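Local coordinates for DUF3209 family protein (Thermus thermophilus, PDB 2EHW) that is of unknown function but folds as a mostly helical chain with one long, extended C-terminal helix, at residues His4-Glu15 and Glu27-Arg38. Numbering follows the deposited sequence.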
loop_
_atom_site.group_PDB
_atom_site.type_symbol
_atom_site.label_atom_id
_atom_site.label_comp_id
_atom_site.label_asym_id
_atom_site.label_seq_id
_atom_site.Cartn_x
_atom_site.Cartn_y
_atom_site.Cartn_z
ATOM N N HIS A 4 0.874 10.260 -7.523
ATOM C CA HIS A 4 -0.369 9.504 -7.586
ATOM C C HIS A 4 -0.257 8.185 -6.835
ATOM O O HIS A 4 -1.243 7.680 -6.304
ATOM C CB HIS A 4 -0.738 9.257 -9.047
ATOM C CG HIS A 4 -1.000 10.516 -9.810
ATOM N ND1 HIS A 4 -0.614 10.691 -11.122
ATOM C CD2 HIS A 4 -1.605 11.669 -9.439
ATOM C CE1 HIS A 4 -0.969 11.897 -11.526
ATOM N NE2 HIS A 4 -1.572 12.512 -10.524
ATOM N N GLU A 5 0.954 7.637 -6.790
ATOM C CA GLU A 5 1.200 6.379 -6.097
ATOM C C GLU A 5 1.078 6.575 -4.587
ATOM O O GLU A 5 0.535 5.728 -3.877
ATOM C CB GLU A 5 2.604 5.853 -6.419
ATOM C CG GLU A 5 2.814 5.315 -7.824
ATOM C CD GLU A 5 2.970 6.395 -8.888
ATOM O OE1 GLU A 5 3.177 7.586 -8.546
ATOM O OE2 GLU A 5 2.903 6.028 -10.083
ATOM N N LEU A 6 1.603 7.691 -4.096
ATOM C CA LEU A 6 1.540 7.981 -2.673
ATOM C C LEU A 6 0.097 8.248 -2.246
ATOM O O LEU A 6 -0.335 7.781 -1.199
ATOM C CB LEU A 6 2.431 9.182 -2.334
ATOM C CG LEU A 6 3.938 8.979 -2.538
ATOM C CD1 LEU A 6 4.687 10.179 -1.982
ATOM C CD2 LEU A 6 4.402 7.705 -1.829
ATOM N N SER A 7 -0.649 8.988 -3.062
ATOM C CA SER A 7 -2.049 9.280 -2.755
ATOM C C SER A 7 -2.867 7.994 -2.656
ATOM O O SER A 7 -3.473 7.709 -1.619
ATOM C CB SER A 7 -2.665 10.177 -3.836
ATOM O OG SER A 7 -2.132 11.488 -3.790
ATOM N N ALA A 8 -2.879 7.225 -3.741
ATOM C CA ALA A 8 -3.627 5.973 -3.800
ATOM C C ALA A 8 -3.318 5.128 -2.581
ATOM O O ALA A 8 -4.210 4.560 -1.960
ATOM C CB ALA A 8 -3.272 5.205 -5.080
ATOM N N LEU A 9 -2.041 5.054 -2.239
ATOM C CA LEU A 9 -1.606 4.276 -1.093
ATOM C C LEU A 9 -2.133 4.885 0.196
ATOM O O LEU A 9 -2.537 4.164 1.107
ATOM C CB LEU A 9 -0.078 4.212 -1.057
ATOM C CG LEU A 9 0.583 3.488 0.110
ATOM C CD1 LEU A 9 -0.066 2.131 0.327
ATOM C CD2 LEU A 9 2.073 3.328 -0.197
ATOM N N ARG A 10 -2.143 6.212 0.279
ATOM C CA ARG A 10 -2.641 6.836 1.491
ATOM C C ARG A 10 -4.135 6.548 1.638
ATOM O O ARG A 10 -4.650 6.371 2.744
ATOM C CB ARG A 10 -2.401 8.347 1.484
ATOM C CG ARG A 10 -2.555 8.919 2.882
ATOM C CD ARG A 10 -2.285 10.397 3.010
ATOM N NE ARG A 10 -2.764 10.856 4.318
ATOM C CZ ARG A 10 -2.678 12.103 4.761
ATOM N NH1 ARG A 10 -3.144 12.417 5.959
ATOM N NH2 ARG A 10 -2.126 13.038 4.005
ATOM N N ILE A 11 -4.835 6.490 0.513
ATOM C CA ILE A 11 -6.262 6.212 0.543
ATOM C C ILE A 11 -6.545 4.830 1.121
ATOM O O ILE A 11 -7.362 4.689 2.028
ATOM C CB ILE A 11 -6.870 6.322 -0.872
ATOM C CG1 ILE A 11 -6.873 7.791 -1.295
ATOM C CG2 ILE A 11 -8.281 5.757 -0.894
ATOM C CD1 ILE A 11 -7.367 8.032 -2.706
ATOM N N ALA A 12 -5.856 3.812 0.618
ATOM C CA ALA A 12 -6.080 2.449 1.095
ATOM C C ALA A 12 -5.790 2.328 2.591
ATOM O O ALA A 12 -6.537 1.691 3.332
ATOM C CB ALA A 12 -5.214 1.463 0.307
ATOM N N ILE A 13 -4.694 2.927 3.034
ATOM C CA ILE A 13 -4.363 2.853 4.437
ATOM C C ILE A 13 -5.415 3.599 5.244
ATOM O O ILE A 13 -5.731 3.214 6.372
ATOM C CB ILE A 13 -2.988 3.457 4.710
ATOM C CG1 ILE A 13 -1.930 2.685 3.921
ATOM C CG2 ILE A 13 -2.678 3.383 6.208
ATOM C CD1 ILE A 13 -1.866 1.214 4.294
ATOM N N GLY A 14 -5.957 4.662 4.647
ATOM C CA GLY A 14 -6.981 5.456 5.300
ATOM C C GLY A 14 -8.251 4.650 5.497
ATOM O O GLY A 14 -8.836 4.651 6.580
ATOM N N GLU A 15 -8.677 3.958 4.446
ATOM C CA GLU A 15 -9.876 3.131 4.505
ATOM C C GLU A 15 -9.689 2.074 5.596
ATOM O O GLU A 15 -10.603 1.784 6.366
ATOM C CB GLU A 15 -10.098 2.444 3.161
ATOM C CG GLU A 15 -11.537 2.063 2.885
ATOM C CD GLU A 15 -12.399 3.273 2.551
ATOM O OE1 GLU A 15 -12.107 3.949 1.543
ATOM O OE2 GLU A 15 -13.363 3.549 3.295
ATOM N N GLU A 27 -6.780 13.730 -2.133
ATOM C CA GLU A 27 -6.048 12.615 -2.698
ATOM C C GLU A 27 -6.921 11.914 -3.725
ATOM O O GLU A 27 -6.418 11.404 -4.721
ATOM C CB GLU A 27 -5.600 11.633 -1.615
ATOM C CG GLU A 27 -4.420 12.122 -0.796
ATOM C CD GLU A 27 -4.843 12.912 0.421
ATOM O OE1 GLU A 27 -6.049 13.224 0.533
ATOM O OE2 GLU A 27 -3.971 13.222 1.260
ATOM N N ARG A 28 -8.229 11.897 -3.492
ATOM C CA ARG A 28 -9.130 11.255 -4.441
ATOM C C ARG A 28 -9.332 12.153 -5.658
ATOM O O ARG A 28 -9.634 11.669 -6.750
ATOM C CB ARG A 28 -10.490 10.940 -3.797
ATOM C CG ARG A 28 -10.464 9.849 -2.723
ATOM C CD ARG A 28 -11.882 9.466 -2.311
ATOM N NE ARG A 28 -11.934 8.681 -1.075
ATOM C CZ ARG A 28 -11.889 7.353 -1.012
ATOM N NH1 ARG A 28 -11.949 6.744 0.167
ATOM N NH2 ARG A 28 -11.785 6.633 -2.122
ATOM N N GLU A 29 -9.154 13.459 -5.476
ATOM C CA GLU A 29 -9.329 14.398 -6.578
ATOM C C GLU A 29 -8.157 14.365 -7.547
ATOM O O GLU A 29 -8.353 14.410 -8.761
ATOM C CB GLU A 29 -9.524 15.823 -6.049
ATOM C CG GLU A 29 -10.599 15.938 -4.990
ATOM C CD GLU A 29 -11.248 17.306 -4.958
ATOM O OE1 GLU A 29 -10.509 18.313 -5.022
ATOM O OE2 GLU A 29 -12.498 17.364 -4.859
ATOM N N GLU A 30 -6.940 14.288 -7.012
ATOM C CA GLU A 30 -5.737 14.232 -7.841
ATOM C C GLU A 30 -5.701 12.947 -8.651
ATOM O O GLU A 30 -5.295 12.932 -9.811
ATOM C CB GLU A 30 -4.475 14.275 -6.977
ATOM C CG GLU A 30 -4.224 15.582 -6.268
ATOM C CD GLU A 30 -2.793 15.694 -5.768
ATOM O OE1 GLU A 30 -2.375 14.872 -4.922
ATOM O OE2 GLU A 30 -2.079 16.603 -6.232
ATOM N N LEU A 31 -6.134 11.869 -8.020
ATOM C CA LEU A 31 -6.127 10.543 -8.625
ATOM C C LEU A 31 -7.222 10.304 -9.662
ATOM O O LEU A 31 -6.984 9.692 -10.703
ATOM C CB LEU A 31 -6.253 9.503 -7.514
ATOM C CG LEU A 31 -5.641 8.119 -7.704
ATOM C CD1 LEU A 31 -4.136 8.229 -7.983
ATOM C CD2 LEU A 31 -5.898 7.322 -6.433
ATOM N N ALA A 32 -8.421 10.783 -9.361
ATOM C CA ALA A 32 -9.584 10.608 -10.222
ATOM C C ALA A 32 -9.351 10.694 -11.733
ATOM O O ALA A 32 -9.763 9.808 -12.482
ATOM C CB ALA A 32 -10.674 11.599 -9.807
ATOM N N PRO A 33 -8.687 11.761 -12.204
ATOM C CA PRO A 33 -8.437 11.913 -13.640
ATOM C C PRO A 33 -7.478 10.925 -14.305
ATOM O O PRO A 33 -7.603 10.653 -15.500
ATOM C CB PRO A 33 -7.952 13.361 -13.751
ATOM C CG PRO A 33 -7.233 13.567 -12.464
ATOM C CD PRO A 33 -8.169 12.921 -11.456
ATOM N N VAL A 34 -6.526 10.381 -13.550
ATOM C CA VAL A 34 -5.568 9.456 -14.149
ATOM C C VAL A 34 -5.913 7.971 -13.996
ATOM O O VAL A 34 -5.251 7.122 -14.587
ATOM C CB VAL A 34 -4.132 9.702 -13.592
ATOM C CG1 VAL A 34 -4.034 9.248 -12.144
ATOM C CG2 VAL A 34 -3.117 8.968 -14.435
ATOM N N LEU A 35 -6.947 7.659 -13.220
ATOM C CA LEU A 35 -7.345 6.267 -13.006
ATOM C C LEU A 35 -7.736 5.567 -14.301
ATOM O O LEU A 35 -7.641 4.339 -14.410
ATOM C CB LEU A 35 -8.508 6.181 -12.016
ATOM C CG LEU A 35 -8.212 6.610 -10.579
ATOM C CD1 LEU A 35 -9.391 6.231 -9.704
ATOM C CD2 LEU A 35 -6.939 5.931 -10.076
ATOM N N GLY A 36 -8.193 6.351 -15.273
ATOM C CA GLY A 36 -8.574 5.783 -16.549
ATOM C C GLY A 36 -7.368 5.150 -17.220
ATOM O O GLY A 36 -7.397 3.975 -17.579
ATOM N N GLN A 37 -6.302 5.931 -17.376
ATOM C CA GLN A 37 -5.079 5.451 -18.003
ATOM C C GLN A 37 -4.293 4.520 -17.091
ATOM O O GLN A 37 -3.409 3.793 -17.560
ATOM C CB GLN A 37 -4.194 6.634 -18.413
ATOM C CG GLN A 37 -4.705 7.451 -19.604
ATOM C CD GLN A 37 -4.694 6.663 -20.910
ATOM O OE1 GLN A 37 -3.722 5.972 -21.224
ATOM N NE2 GLN A 37 -5.772 6.776 -21.682
ATOM N N ARG A 38 -4.614 4.527 -15.794
ATOM C CA ARG A 38 -3.908 3.668 -14.841
ATOM C C ARG A 38 -4.807 2.875 -13.881
ATOM O O ARG A 38 -5.115 3.327 -12.775
ATOM C CB ARG A 38 -2.901 4.508 -14.054
ATOM C CG ARG A 38 -1.900 5.211 -14.956
ATOM C CD ARG A 38 -0.759 5.769 -14.157
ATOM N NE ARG A 38 -0.092 4.716 -13.393
ATOM C CZ ARG A 38 0.831 4.952 -12.467
ATOM N NH1 ARG A 38 1.186 6.206 -12.204
ATOM N NH2 ARG A 38 1.389 3.945 -11.804
HETATM O O HOH W 1 -11.555 3.653 -1.449
#
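Ile11 and Leu31 form the apolar middle of this contact: CD1 of Ile11 lies 4.1 Å from CD2 of Leu31, whose same methyl also packs on CB of Ala8 at 3.6 Å. Alanine suits that place because a short side chain lets the leucine branch come down close to the helix backbone. The other methyl of Leu31, CD1, leans against CB of His4. With CG anti to the backbone N (chi1 -151°), Leu31 spreads its two branches along the first helix, one toward His4 and one toward Ala8. A turn nearer the N-terminus of 4-15, the His4 ring takes CG1 of Val34 over one face, a CH-pi contact with 4.0 Å from that methyl to the ring centroid. Ile11 turns CG2 onto one face of the Arg28 guanidinium, while CD1 touches CG of the same arginine; stem and flat face thus pack on Ile11, and the N-H edge stays available for Glu15. The segments belong to a helical hairpin of helices 4-16 and 25-31, roughly antiparallel: the axes of 4-15 and 27-31 approach to 9.1 Å, with 136° between their directions, and Ser7, small enough for close approach, faces Glu27, their CA atoms 5.2 Å apart. Charged pairs border the apolar centre. Glu15 OE1 lies at the edge of the Arg28 guanidinium, in its plane, and takes a bond from NH1 (3.1 Å) on its syn side; a water bridges NH2 to that oxygen. Arg10 NH2 and Glu27 OE2, 3.3 Å apart, pair through charge alone, with OE2 well out of the guanidinium plane and no N-H pointing at it. Beyond the second helix, Arg38 NH1 reaches OE2 of Glu5 at 2.7 Å, above the carboxylate plane, with a weak second bond from NH2. Glu40 holds Arg38 NE in another salt bridge, and Ala60, Leu80 and Val84 pack around Glu5, whose buried charge the arginine would offset.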